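Local atomic coordinates of spherulin-4 (Aspergillus clavatus, PDB entry 5C5G), a protein that is a fungal glycoside hydrolase of the spherulin-4 family, binds N-acetyl-D-galactosamine and probably acts in the biosynthesis of galactosaminogalactan. Residues 58-67 with 103-111; 126-134 with 158-166. All coordinates share one frame; numbering follows the deposited sequence.

Contact 1: residues 58-67 with 103-111; sequences YTREIPKLAS and SSNANLAVR
With CG anti to the backbone N (chi1 -176°) and the branch turned by chi2 of 68°, Leu108 sends CD1 to the helix 56-66, while Ile62 holds CG2 anti to its own N and offers CB and CG2 to the same methyl. Leu108 CD1 lies 3.8 Å from Ile62 CB and also meets the ring of Pro63, whose CD is 4.0 Å away; the other methyl, CD2, reaches Thr59 CG2. Leu108 thus bridges Thr59 and, one turn on, the adjacent Ile62 and Pro63. Backbone takes over beside the proline: Asn107 O receives a CA-H...O contact from Pro63 CA at 3.3 Å, and one turn further the methyl of Ala66 sits beside the same oxygen. Alongside, Asn107 CB rests on Pro63 CB at 3.8 Å, and the Asn105 side chain crosses that of Pro63 at about a right angle, ND2 3.7 Å from the proline CG. No direct hydrogen bond joins the two segments; a water hydrogen-bonded to Ala66 O is weakly linked to Arg111 NH2. The loop keeps its own shape: Asn105 OD1 accepts from Asn107 N at 3.0 Å in an Asx turn, inside a type I turn from Asn105 to Leu108. Behind Ile62 stand Trp99 and Leu73, so the helix is covered from the next helix and strand as well. Just before the turn, Ser104, with positive phi, is the C-prime residue of the Schellman motif ending helix 86-103. The arrangement belongs to a (beta/alpha)-barrel, in which the loop leading from this helix into strand 112-116 packs against the preceding barrel helix.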
ATOM      1  N   TYR A  58     -17.530   1.436   7.151  1.00 13.78           N
ATOM      2  CA  TYR A  58     -16.442   0.501   6.921  1.00 13.34           C
ATOM      3  C   TYR A  58     -16.937  -0.938   6.924  1.00 13.86           C
ATOM      4  O   TYR A  58     -16.512  -1.747   6.096  1.00 13.62           O
ATOM      5  CB  TYR A  58     -15.331   0.686   7.969  1.00 12.90           C
ATOM      6  CG  TYR A  58     -14.358   1.784   7.607  1.00 13.43           C
ATOM      7  CD1 TYR A  58     -13.365   1.541   6.677  1.00 13.21           C
ATOM      8  CD2 TYR A  58     -14.435   3.048   8.161  1.00 15.59           C
ATOM      9  CE1 TYR A  58     -12.476   2.511   6.308  1.00 14.64           C
ATOM     10  CE2 TYR A  58     -13.534   4.046   7.775  1.00 14.66           C
ATOM     11  CZ  TYR A  58     -12.559   3.748   6.849  1.00 15.49           C
ATOM     12  OH  TYR A  58     -11.648   4.697   6.438  1.00 18.07           O
ATOM     13  N   THR A  59     -17.840  -1.278   7.840  1.00 13.83           N
ATOM     14  CA  THR A  59     -18.262  -2.673   7.913  1.00 15.32           C
ATOM     15  C   THR A  59     -19.105  -3.066   6.707  1.00 16.36           C
ATOM     16  O   THR A  59     -19.159  -4.242   6.350  1.00 17.78           O
ATOM     17  CB  THR A  59     -18.990  -3.014   9.215  1.00 17.86           C
ATOM     18  OG1 THR A  59     -20.155  -2.215   9.321  1.00 20.85           O
ATOM     19  CG2 THR A  59     -18.094  -2.760  10.408  1.00 17.95           C
ATOM     20  N   ARG A  60     -19.754  -2.091   6.071  1.00 16.22           N
ATOM     21  CA  ARG A  60     -20.476  -2.347   4.823  1.00 16.96           C
ATOM     22  C   ARG A  60     -19.517  -2.472   3.628  1.00 18.09           C
ATOM     23  O   ARG A  60     -19.647  -3.382   2.804  1.00 18.54           O
ATOM     24  CB  ARG A  60     -21.484  -1.229   4.538  1.00 19.80           C
ATOM     25  CG  ARG A  60     -22.335  -1.454   3.278  1.00 22.38           C
ATOM     26  CD  ARG A  60     -23.219  -0.246   2.962  1.00 21.55           C
ATOM     27  NE  ARG A  60     -22.400   0.915   2.626  1.00 21.66           N
ATOM     28  CZ  ARG A  60     -22.209   1.980   3.400  1.00 22.22           C
ATOM     29  NH1 ARG A  60     -22.809   2.093   4.579  1.00 23.07           N
ATOM     30  NH2 ARG A  60     -21.399   2.948   2.986  1.00 22.17           N
ATOM     31  N   GLU A  61     -18.571  -1.548   3.524  1.00 15.56           N
ATOM     32  CA  GLU A  61     -17.778  -1.422   2.298  1.00 14.97           C
ATOM     33  C   GLU A  61     -16.575  -2.361   2.223  1.00 13.33           C
ATOM     34  O   GLU A  61     -16.204  -2.813   1.145  1.00 14.97           O
ATOM     35  CB  GLU A  61     -17.323   0.032   2.110  1.00 16.28           C
ATOM     36  CG  GLU A  61     -18.473   1.034   1.994  1.00 17.04           C
ATOM     37  CD  GLU A  61     -19.305   0.882   0.732  1.00 20.09           C
ATOM     38  OE1 GLU A  61     -18.848   0.230  -0.232  1.00 20.28           O
ATOM     39  OE2 GLU A  61     -20.427   1.428   0.713  1.00 21.00           O
ATOM     40  N   ILE A  62     -15.947  -2.653   3.351  1.00 12.52           N
ATOM     41  CA  ILE A  62     -14.787  -3.527   3.331  1.00 12.04           C
ATOM     42  C   ILE A  62     -15.094  -4.904   2.737  1.00 13.32           C
ATOM     43  O   ILE A  62     -14.352  -5.368   1.881  1.00 13.03           O
ATOM     44  CB  ILE A  62     -14.140  -3.637   4.721  1.00 12.65           C
ATOM     45  CG1 ILE A  62     -13.392  -2.339   5.022  1.00 14.51           C
ATOM     46  CG2 ILE A  62     -13.197  -4.843   4.812  1.00 14.37           C
ATOM     47  CD1 ILE A  62     -13.029  -2.173   6.480  1.00 19.03           C
ATOM     48  N   PRO A  63     -16.177  -5.569   3.166  1.00 13.69           N
ATOM     49  CA  PRO A  63     -16.465  -6.888   2.588  1.00 14.25           C
ATOM     50  C   PRO A  63     -16.687  -6.872   1.079  1.00 15.46           C
ATOM     51  O   PRO A  63     -16.407  -7.871   0.411  1.00 16.39           O
ATOM     52  CB  PRO A  63     -17.740  -7.317   3.331  1.00 17.09           C
ATOM     53  CG  PRO A  63     -17.652  -6.617   4.620  1.00 18.90           C
ATOM     54  CD  PRO A  63     -17.084  -5.271   4.289  1.00 14.17           C
ATOM     55  N   LYS A  64     -17.190  -5.765   0.545  1.00 14.49           N
ATOM     56  CA  LYS A  64     -17.372  -5.657  -0.899  1.00 15.75           C
ATOM     57  C   LYS A  64     -16.037  -5.732  -1.630  1.00 14.71           C
ATOM     58  O   LYS A  64     -15.923  -6.393  -2.659  1.00 16.81           O
ATOM     59  CB  LYS A  64     -18.106  -4.368  -1.263  1.00 17.43           C
ATOM     60  CG  LYS A  64     -19.542  -4.352  -0.769  1.00 20.02           C
ATOM     61  CD  LYS A  64     -20.145  -2.953  -0.756  1.00 23.49           C
ATOM     62  CE  LYS A  64     -20.107  -2.294  -2.118  1.00 25.36           C
ATOM     63  NZ  LYS A  64     -20.632  -0.901  -2.054  1.00 25.38           N
ATOM     64  N   LEU A  65     -15.025  -5.057  -1.101  1.00 13.27           N
ATOM     65  CA  LEU A  65     -13.703  -5.121  -1.723  1.00 13.00           C
ATOM     66  C   LEU A  65     -13.060  -6.467  -1.486  1.00 13.38           C
ATOM     67  O   LEU A  65     -12.414  -7.018  -2.381  1.00 14.05           O
ATOM     68  CB  LEU A  65     -12.769  -4.023  -1.199  1.00 14.09           C
ATOM     69  CG  LEU A  65     -13.149  -2.572  -1.475  1.00 14.38           C
ATOM     70  CD1 LEU A  65     -12.044  -1.664  -0.987  1.00 13.25           C
ATOM     71  CD2 LEU A  65     -13.430  -2.314  -2.947  1.00 18.70           C
ATOM     72  N   ALA A  66     -13.217  -6.994  -0.277  1.00 13.24           N
ATOM     73  CA  ALA A  66     -12.610  -8.269   0.089  1.00 13.95           C
ATOM     74  C   ALA A  66     -13.137  -9.414  -0.771  1.00 15.78           C
ATOM     75  O   ALA A  66     -12.470 -10.426  -0.929  1.00 17.31           O
ATOM     76  CB  ALA A  66     -12.854  -8.566   1.555  1.00 15.77           C
ATOM     77  N   SER A  67     -14.330  -9.251  -1.335  1.00 15.30           N
ATOM     78  CA  SER A  67     -14.935 -10.287  -2.164  1.00 17.07           C
ATOM     79  C   SER A  67     -14.223 -10.505  -3.498  1.00 16.83           C
ATOM     80  O   SER A  67     -14.443 -11.522  -4.154  1.00 19.24           O
ATOM     81  CB  SER A  67     -16.407  -9.953  -2.419  1.00 20.72           C
ATOM     82  OG  SER A  67     -16.546  -8.925  -3.383  1.00 28.05           O
ATOM     83  N   SER A 103     -17.079  -9.807  14.119  1.00 12.68           N
ATOM     84  CA  SER A 103     -18.249  -9.435  13.331  1.00 14.11           C
ATOM     85  C   SER A 103     -19.085 -10.627  12.875  1.00 13.71           C
ATOM     86  O   SER A 103     -20.198 -10.444  12.399  1.00 16.78           O
ATOM     87  CB  SER A 103     -17.809  -8.677  12.082  1.00 13.49           C
ATOM     88  OG  SER A 103     -17.059  -9.514  11.215  1.00 13.76           O
ATOM     89  N   SER A 104     -18.541 -11.833  13.005  1.00 15.06           N
ATOM     90  CA  SER A 104     -19.133 -13.032  12.393  1.00 16.30           C
ATOM     91  C   SER A 104     -19.332 -12.841  10.887  1.00 16.91           C
ATOM     92  O   SER A 104     -20.291 -13.335  10.305  1.00 19.23           O
ATOM     93  CB  SER A 104     -20.464 -13.430  13.059  1.00 18.17           C
ATOM     94  OG  SER A 104     -20.279 -13.861  14.401  1.00 19.42           O
ATOM     95  N   ASN A 105     -18.414 -12.113  10.264  1.00 17.12           N
ATOM     96  CA  ASN A 105     -18.435 -11.886   8.826  1.00 16.81           C
ATOM     97  C   ASN A 105     -17.056 -12.195   8.287  1.00 18.77           C
ATOM     98  O   ASN A 105     -16.110 -11.440   8.487  1.00 14.53           O
ATOM     99  CB  ASN A 105     -18.823 -10.441   8.511  1.00 17.75           C
ATOM    100  CG  ASN A 105     -18.941 -10.169   7.019  1.00 19.39           C
ATOM    101  OD1 ASN A 105     -18.492 -10.954   6.185  1.00 22.24           O
ATOM    102  ND2 ASN A 105     -19.538  -9.040   6.679  1.00 24.18           N
ATOM    103  N   ALA A 106     -16.944 -13.318   7.589  1.00 18.83           N
ATOM    104  CA  ALA A 106     -15.647 -13.769   7.118  1.00 18.14           C
ATOM    105  C   ALA A 106     -14.985 -12.793   6.147  1.00 16.25           C
ATOM    106  O   ALA A 106     -13.766 -12.801   6.010  1.00 17.72           O
ATOM    107  CB  ALA A 106     -15.779 -15.145   6.473  1.00 21.67           C
ATOM    108  N   ASN A 107     -15.786 -11.957   5.486  1.00 16.97           N
ATOM    109  CA  ASN A 107     -15.264 -10.977   4.534  1.00 19.05           C
ATOM    110  C   ASN A 107     -14.950  -9.616   5.138  1.00 15.63           C
ATOM    111  O   ASN A 107     -14.425  -8.735   4.448  1.00 15.54           O
ATOM    112  CB  ASN A 107     -16.212 -10.811   3.340  1.00 23.97           C
ATOM    113  CG  ASN A 107     -15.885 -11.754   2.190  1.00 35.45           C
ATOM    114  OD1 ASN A 107     -15.014 -12.616   2.306  1.00 37.09           O
ATOM    115  ND2 ASN A 107     -16.579 -11.581   1.068  1.00 40.51           N
ATOM    116  N   LEU A 108     -15.263  -9.434   6.419  1.00 13.35           N
ATOM    117  CA  LEU A 108     -14.803  -8.246   7.119  1.00 12.17           C
ATOM    118  C   LEU A 108     -13.446  -8.601   7.683  1.00 10.72           C
ATOM    119  O   LEU A 108     -13.331  -9.032   8.830  1.00 11.95           O
ATOM    120  CB  LEU A 108     -15.774  -7.811   8.222  1.00 13.32           C
ATOM    121  CG  LEU A 108     -15.301  -6.507   8.878  1.00 14.38           C
ATOM    122  CD1 LEU A 108     -15.388  -5.328   7.923  1.00 17.78           C
ATOM    123  CD2 LEU A 108     -16.042  -6.184  10.150  1.00 18.49           C
ATOM    124  N   ALA A 109     -12.420  -8.430   6.861  1.00 11.63           N
ATOM    125  CA  ALA A 109     -11.101  -8.946   7.178  1.00 11.00           C
ATOM    126  C   ALA A 109     -10.070  -8.301   6.289  1.00 10.50           C
ATOM    127  O   ALA A 109     -10.381  -7.856   5.175  1.00 12.50           O
ATOM    128  CB  ALA A 109     -11.058 -10.452   6.980  1.00 13.13           C
ATOM    129  N   VAL A 110      -8.828  -8.338   6.751  1.00  9.87           N
ATOM    130  CA  VAL A 110      -7.677  -7.959   5.936  1.00  9.05           C
ATOM    131  C   VAL A 110      -6.742  -9.155   5.827  1.00 10.88           C
ATOM    132  O   VAL A 110      -6.864 -10.124   6.583  1.00 12.08           O
ATOM    133  CB  VAL A 110      -6.971  -6.707   6.495  1.00 10.03           C
ATOM    134  CG1 VAL A 110      -7.924  -5.502   6.488  1.00 10.62           C
ATOM    135  CG2 VAL A 110      -6.439  -6.953   7.882  1.00 10.54           C
ATOM    136  N   ARG A 111      -5.823  -9.072   4.871  1.00  9.53           N
ATOM    137  CA  ARG A 111      -4.900 -10.149   4.556  1.00 10.26           C
ATOM    138  C   ARG A 111      -3.451  -9.794   4.889  1.00  9.91           C
ATOM    139  O   ARG A 111      -2.524 -10.454   4.416  1.00 10.34           O
ATOM    140  CB  ARG A 111      -5.040 -10.522   3.076  1.00 14.48           C
ATOM    141  CG  ARG A 111      -6.421 -11.093   2.758  1.00 20.44           C
ATOM    142  CD  ARG A 111      -6.727 -11.166   1.277  1.00 29.37           C
ATOM    143  NE  ARG A 111      -6.150 -12.355   0.672  1.00 34.98           N
ATOM    144  CZ  ARG A 111      -6.801 -13.219  -0.106  1.00 30.29           C
ATOM    145  NH1 ARG A 111      -6.149 -14.262  -0.592  1.00 35.38           N
ATOM    146  NH2 ARG A 111      -8.085 -13.051  -0.419  1.00 32.69           N
TER
HETATM  147  O   HOH W   1      -9.716 -10.409  -1.139  1.00 15.12           O

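Contact 2: residues 126-134 with 158-166; sequences ILAYLRELT and DSRYLSTAD
This is an apolar contact with one hydrogen bond at its end, made on the outer layer of the barrel between helix 124-139 and the loop that runs from strand 148-152 to strand 167-172. The loop's residues 159-164 have helical backbone angles without the regular bonds. In backbone register Tyr161 lies nearest Leu127 and Thr164 nearest Arg131. The Tyr161 ring is met from several directions. Leu130 CD1 lies over one face in a CH-pi contact, 4.1 Å from the centroid and shifted toward the rim, its side chain crossing the tyrosine at about a right angle. Leu127 approaches the ring edge instead, with CD1 3.9 Å from Tyr161 CD1, and Ile126 CG2 comes to 3.7 Å from Tyr161 CZ. The phenol OH is anchored outside the pair, at Gln121 O and Asp123 N, which fixes the far end of the ring. A second set of contacts centres on Thr164. Its OG1 stands between the backbone N and the carbonyl carbon (chi1 69°) and bonds back to Tyr161 O at 2.7 Å, leaving CG2 directed to the helix, 3.7 Å from Leu127 CD1 and 3.9 Å from Arg131 CG. Thr164 O then accepts from Thr134 OG1 at 2.7 Å, nearly straight in line with the carbonyl (C=O...O angle 164°). Near the start of 158-166, Arg160 grips Asp158 side-on and makes a cation-pi contact with Tyr122. Beneath the contact lies strand 148-152, whose Val149 touches Thr134 and whose His151 touches Thr164, while Leu133 turns the helix's neighbouring side to Ile86 and Val89 of helix 86-103.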
ATOM      1  N   ILE A 126      16.073  -1.840  16.217  1.00 13.83           N
ATOM      2  CA  ILE A 126      14.976  -1.579  15.306  1.00 13.32           C
ATOM      3  C   ILE A 126      14.723  -2.799  14.433  1.00 12.16           C
ATOM      4  O   ILE A 126      13.581  -3.187  14.212  1.00 12.63           O
ATOM      5  CB  ILE A 126      15.240  -0.356  14.423  1.00 14.02           C
ATOM      6  CG1 ILE A 126      15.287   0.898  15.300  1.00 16.61           C
ATOM      7  CG2 ILE A 126      14.181  -0.226  13.344  1.00 13.63           C
ATOM      8  CD1 ILE A 126      15.715   2.152  14.574  1.00 18.40           C
ATOM      9  N   LEU A 127      15.789  -3.411  13.930  1.00 12.70           N
ATOM     10  CA  LEU A 127      15.622  -4.622  13.142  1.00 13.34           C
ATOM     11  C   LEU A 127      14.865  -5.684  13.949  1.00 11.91           C
ATOM     12  O   LEU A 127      13.960  -6.322  13.439  1.00 12.77           O
ATOM     13  CB  LEU A 127      16.975  -5.159  12.675  1.00 15.33           C
ATOM     14  CG  LEU A 127      16.896  -6.445  11.850  1.00 17.39           C
ATOM     15  CD1 LEU A 127      16.155  -6.245  10.535  1.00 20.80           C
ATOM     16  CD2 LEU A 127      18.284  -7.009  11.595  1.00 21.14           C
ATOM     17  N   ALA A 128      15.221  -5.862  15.218  1.00 12.81           N
ATOM     18  CA  ALA A 128      14.546  -6.837  16.068  1.00 13.60           C
ATOM     19  C   ALA A 128      13.061  -6.509  16.250  1.00 12.78           C
ATOM     20  O   ALA A 128      12.200  -7.398  16.243  1.00 14.02           O
ATOM     21  CB  ALA A 128      15.248  -6.930  17.431  1.00 16.10           C
ATOM     22  N   TYR A 129      12.759  -5.227  16.390  1.00 12.46           N
ATOM     23  CA  TYR A 129      11.388  -4.751  16.523  1.00 12.13           C
ATOM     24  C   TYR A 129      10.607  -5.067  15.267  1.00 10.75           C
ATOM     25  O   TYR A 129       9.501  -5.617  15.345  1.00 11.52           O
ATOM     26  CB  TYR A 129      11.433  -3.247  16.784  1.00 12.52           C
ATOM     27  CG  TYR A 129      10.160  -2.416  16.855  1.00 13.56           C
ATOM     28  CD1 TYR A 129       9.534  -1.959  15.708  1.00 13.55           C
ATOM     29  CD2 TYR A 129       9.674  -1.972  18.076  1.00 16.02           C
ATOM     30  CE1 TYR A 129       8.425  -1.140  15.778  1.00 13.62           C
ATOM     31  CE2 TYR A 129       8.566  -1.146  18.153  1.00 17.51           C
ATOM     32  CZ  TYR A 129       7.954  -0.735  17.000  1.00 13.88           C
ATOM     33  OH  TYR A 129       6.878   0.109  17.061  1.00 17.29           O
ATOM     34  N   LEU A 130      11.158  -4.750  14.103  1.00 11.13           N
ATOM     35  CA  LEU A 130      10.455  -5.018  12.854  1.00 10.58           C
ATOM     36  C   LEU A 130      10.288  -6.507  12.619  1.00 11.14           C
ATOM     37  O   LEU A 130       9.238  -6.952  12.142  1.00 10.99           O
ATOM     38  CB  LEU A 130      11.169  -4.374  11.672  1.00 12.09           C
ATOM     39  CG  LEU A 130      11.187  -2.838  11.687  1.00 13.74           C
ATOM     40  CD1 LEU A 130      12.033  -2.302  10.552  1.00 16.24           C
ATOM     41  CD2 LEU A 130       9.772  -2.268  11.596  1.00 15.95           C
ATOM     42  N   ARG A 131      11.296  -7.301  12.961  1.00 11.47           N
ATOM     43  CA  ARG A 131      11.181  -8.748  12.793  1.00 12.02           C
ATOM     44  C   ARG A 131      10.104  -9.329  13.702  1.00 12.62           C
ATOM     45  O   ARG A 131       9.350 -10.231  13.303  1.00 13.44           O
ATOM     46  CB  ARG A 131      12.527  -9.430  13.053  1.00 13.17           C
ATOM     47  CG  ARG A 131      13.518  -9.284  11.893  1.00 14.23           C
ATOM     48  CD  ARG A 131      14.961  -9.671  12.289  1.00 16.57           C
ATOM     49  NE  ARG A 131      15.167 -11.072  12.700  1.00 25.10           N
ATOM     50  CZ  ARG A 131      15.315 -12.092  11.860  1.00 28.10           C
ATOM     51  NH1 ARG A 131      15.219 -11.897  10.552  1.00 32.75           N
ATOM     52  NH2 ARG A 131      15.544 -13.319  12.326  1.00 19.22           N
ATOM     53  N   GLU A 132      10.023  -8.819  14.926  1.00 12.75           N
ATOM     54  CA  GLU A 132       8.973  -9.250  15.834  1.00 13.92           C
ATOM     55  C   GLU A 132       7.598  -8.924  15.259  1.00 13.38           C
ATOM     56  O   GLU A 132       6.681  -9.742  15.318  1.00 14.00           O
ATOM     57  CB  GLU A 132       9.128  -8.615  17.222  1.00 15.50           C
ATOM     58  CG  GLU A 132       8.033  -9.057  18.179  1.00 19.54           C
ATOM     59  CD  GLU A 132       8.297  -8.739  19.630  1.00 33.82           C
ATOM     60  OE1 GLU A 132       9.424  -8.328  19.973  1.00 40.42           O
ATOM     61  OE2 GLU A 132       7.358  -8.917  20.435  1.00 41.34           O
ATOM     62  N   LEU A 133       7.440  -7.737  14.703  1.00 11.92           N
ATOM     63  CA  LEU A 133       6.166  -7.373  14.103  1.00 11.80           C
ATOM     64  C   LEU A 133       5.790  -8.293  12.964  1.00 11.20           C
ATOM     65  O   LEU A 133       4.623  -8.658  12.837  1.00 11.56           O
ATOM     66  CB  LEU A 133       6.164  -5.923  13.635  1.00 13.75           C
ATOM     67  CG  LEU A 133       6.204  -4.890  14.760  1.00 14.63           C
ATOM     68  CD1 LEU A 133       6.147  -3.495  14.151  1.00 15.94           C
ATOM     69  CD2 LEU A 133       5.085  -5.078  15.796  1.00 18.77           C
ATOM     70  N   THR A 134       6.748  -8.658  12.130  1.00 10.29           N
ATOM     71  CA  THR A 134       6.470  -9.607  11.068  1.00 10.82           C
ATOM     72  C   THR A 134       6.048 -10.955  11.640  1.00 11.70           C
ATOM     73  O   THR A 134       5.103 -11.577  11.138  1.00 12.44           O
ATOM     74  CB  THR A 134       7.658  -9.706  10.104  1.00 12.07           C
ATOM     75  OG1 THR A 134       7.675  -8.491   9.360  1.00 11.99           O
ATOM     76  CG2 THR A 134       7.512 -10.870   9.138  1.00 14.11           C
ATOM     77  N   ASP A 158      17.747   1.521   5.116  1.00 11.20           N
ATOM     78  CA  ASP A 158      18.877   0.606   4.983  1.00 11.17           C
ATOM     79  C   ASP A 158      18.354  -0.719   4.407  1.00 10.86           C
ATOM     80  O   ASP A 158      17.270  -1.206   4.772  1.00 10.70           O
ATOM     81  CB  ASP A 158      19.552   0.399   6.331  1.00 13.19           C
ATOM     82  CG  ASP A 158      20.754  -0.523   6.244  1.00 13.68           C
ATOM     83  OD1 ASP A 158      20.559  -1.747   6.235  1.00 14.10           O
ATOM     84  OD2 ASP A 158      21.904  -0.035   6.192  1.00 14.92           O
ATOM     85  N   SER A 159      19.132  -1.303   3.511  1.00 11.05           N
ATOM     86  CA  SER A 159      18.669  -2.452   2.761  1.00 11.17           C
ATOM     87  C   SER A 159      18.398  -3.652   3.651  1.00 10.71           C
ATOM     88  O   SER A 159      17.625  -4.516   3.255  1.00 11.31           O
ATOM     89  CB  SER A 159      19.679  -2.828   1.675  1.00 12.57           C
ATOM     90  OG  SER A 159      20.925  -3.194   2.233  1.00 13.32           O
ATOM     91  N   ARG A 160      19.000  -3.713   4.833  1.00 11.89           N
ATOM     92  CA  ARG A 160      18.774  -4.839   5.730  1.00 12.08           C
ATOM     93  C   ARG A 160      17.336  -4.922   6.203  1.00 12.79           C
ATOM     94  O   ARG A 160      16.889  -5.989   6.658  1.00 16.09           O
ATOM     95  CB  ARG A 160      19.731  -4.780   6.919  1.00 13.45           C
ATOM     96  CG  ARG A 160      21.147  -5.163   6.548  1.00 15.25           C
ATOM     97  CD  ARG A 160      22.135  -4.773   7.628  1.00 17.54           C
ATOM     98  NE  ARG A 160      22.427  -3.348   7.565  1.00 16.68           N
ATOM     99  CZ  ARG A 160      23.401  -2.756   8.250  1.00 18.59           C
ATOM    100  NH1 ARG A 160      23.588  -1.456   8.113  1.00 18.39           N
ATOM    101  NH2 ARG A 160      24.199  -3.461   9.051  1.00 21.63           N
ATOM    102  N   TYR A 161      16.583  -3.841   6.094  1.00 11.13           N
ATOM    103  CA  TYR A 161      15.179  -3.896   6.468  1.00 11.82           C
ATOM    104  C   TYR A 161      14.288  -4.515   5.391  1.00 11.61           C
ATOM    105  O   TYR A 161      13.188  -4.975   5.689  1.00 12.42           O
ATOM    106  CB  TYR A 161      14.684  -2.490   6.791  1.00 10.64           C
ATOM    107  CG  TYR A 161      15.277  -1.862   8.038  1.00 12.18           C
ATOM    108  CD1 TYR A 161      15.561  -2.615   9.165  1.00 17.88           C
ATOM    109  CD2 TYR A 161      15.518  -0.501   8.105  1.00 18.63           C
ATOM    110  CE1 TYR A 161      16.084  -2.032  10.307  1.00 17.10           C
ATOM    111  CE2 TYR A 161      16.047   0.090   9.261  1.00 17.67           C
ATOM    112  CZ  TYR A 161      16.337  -0.688  10.346  1.00 13.22           C
ATOM    113  OH  TYR A 161      16.835  -0.125  11.485  1.00 13.73           O
ATOM    114  N   LEU A 162      14.738  -4.534   4.142  1.00 11.81           N
ATOM    115  CA  LEU A 162      13.853  -4.925   3.054  1.00 11.00           C
ATOM    116  C   LEU A 162      13.352  -6.352   3.192  1.00 12.14           C
ATOM    117  O   LEU A 162      12.212  -6.646   2.828  1.00 12.44           O
ATOM    118  CB  LEU A 162      14.538  -4.754   1.710  1.00 11.14           C
ATOM    119  CG  LEU A 162      14.880  -3.314   1.356  1.00 12.43           C
ATOM    120  CD1 LEU A 162      15.693  -3.276   0.070  1.00 14.27           C
ATOM    121  CD2 LEU A 162      13.658  -2.414   1.217  1.00 12.49           C
ATOM    122  N   SER A 163      14.176  -7.248   3.706  1.00 12.72           N
ATOM    123  CA  SER A 163      13.775  -8.653   3.765  1.00 13.92           C
ATOM    124  C   SER A 163      12.803  -8.929   4.917  1.00 13.34           C
ATOM    125  O   SER A 163      12.260 -10.035   4.999  1.00 16.66           O
ATOM    126  CB  SER A 163      14.991  -9.564   3.849  1.00 19.73           C
ATOM    127  OG  SER A 163      15.674  -9.325   5.051  1.00 23.25           O
ATOM    128  N   THR A 164      12.552  -7.947   5.777  1.00 12.80           N
ATOM    129  CA  THR A 164      11.580  -8.115   6.858  1.00 13.12           C
ATOM    130  C   THR A 164      10.141  -7.849   6.427  1.00 13.14           C
ATOM    131  O   THR A 164       9.202  -8.093   7.187  1.00 15.23           O
ATOM    132  CB  THR A 164      11.921  -7.230   8.076  1.00 14.87           C
ATOM    133  OG1 THR A 164      11.724  -5.838   7.795  1.00 19.37           O
ATOM    134  CG2 THR A 164      13.348  -7.454   8.486  1.00 18.11           C
ATOM    135  N   ALA A 165       9.952  -7.368   5.209  1.00  9.82           N
ATOM    136  CA  ALA A 165       8.630  -7.041   4.679  1.00  9.81           C
ATOM    137  C   ALA A 165       8.472  -7.682   3.307  1.00  9.86           C
ATOM    138  O   ALA A 165       9.466  -7.977   2.623  1.00 12.21           O
ATOM    139  CB  ALA A 165       8.438  -5.532   4.583  1.00 10.65           C
ATOM    140  N   ASP A 166       7.236  -7.894   2.887  1.00  9.40           N
ATOM    141  CA  ASP A 166       6.961  -8.317   1.526  1.00 10.01           C
ATOM    142  C   ASP A 166       7.182  -7.199   0.527  1.00 10.04           C
ATOM    143  O   ASP A 166       7.683  -7.430  -0.582  1.00 10.76           O
ATOM    144  CB  ASP A 166       5.540  -8.850   1.431  1.00 11.21           C
ATOM    145  CG  ASP A 166       5.357 -10.095   2.244  1.00 13.27           C
ATOM    146  OD1 ASP A 166       5.989 -11.116   1.892  1.00 15.26           O
ATOM    147  OD2 ASP A 166       4.608 -10.107   3.243  1.00 12.07           O
TER

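Overall arrangement
Both contacts lie in the layer around a closed barrel of eight parallel strands, with centres 28 Å apart and nearest atoms about 7 Å from each other, so they do not touch. They follow one another in the chain: contact 1 closes at residue 111, and strand 112-116 then leads toward helix 124-139, where contact 2 opens. Helix 86-103 stands between them, touching Ile62, Ala109 and Val110 of the first and Tyr129, Glu132 and Leu133 of the second. Each joins a helix to a loop that leads into a later strand. They lie at separate places on the helical layer of a barrel that also carries the N-acetyl-D-galactosamine-binding residues, among them Tyr76 and Asp116.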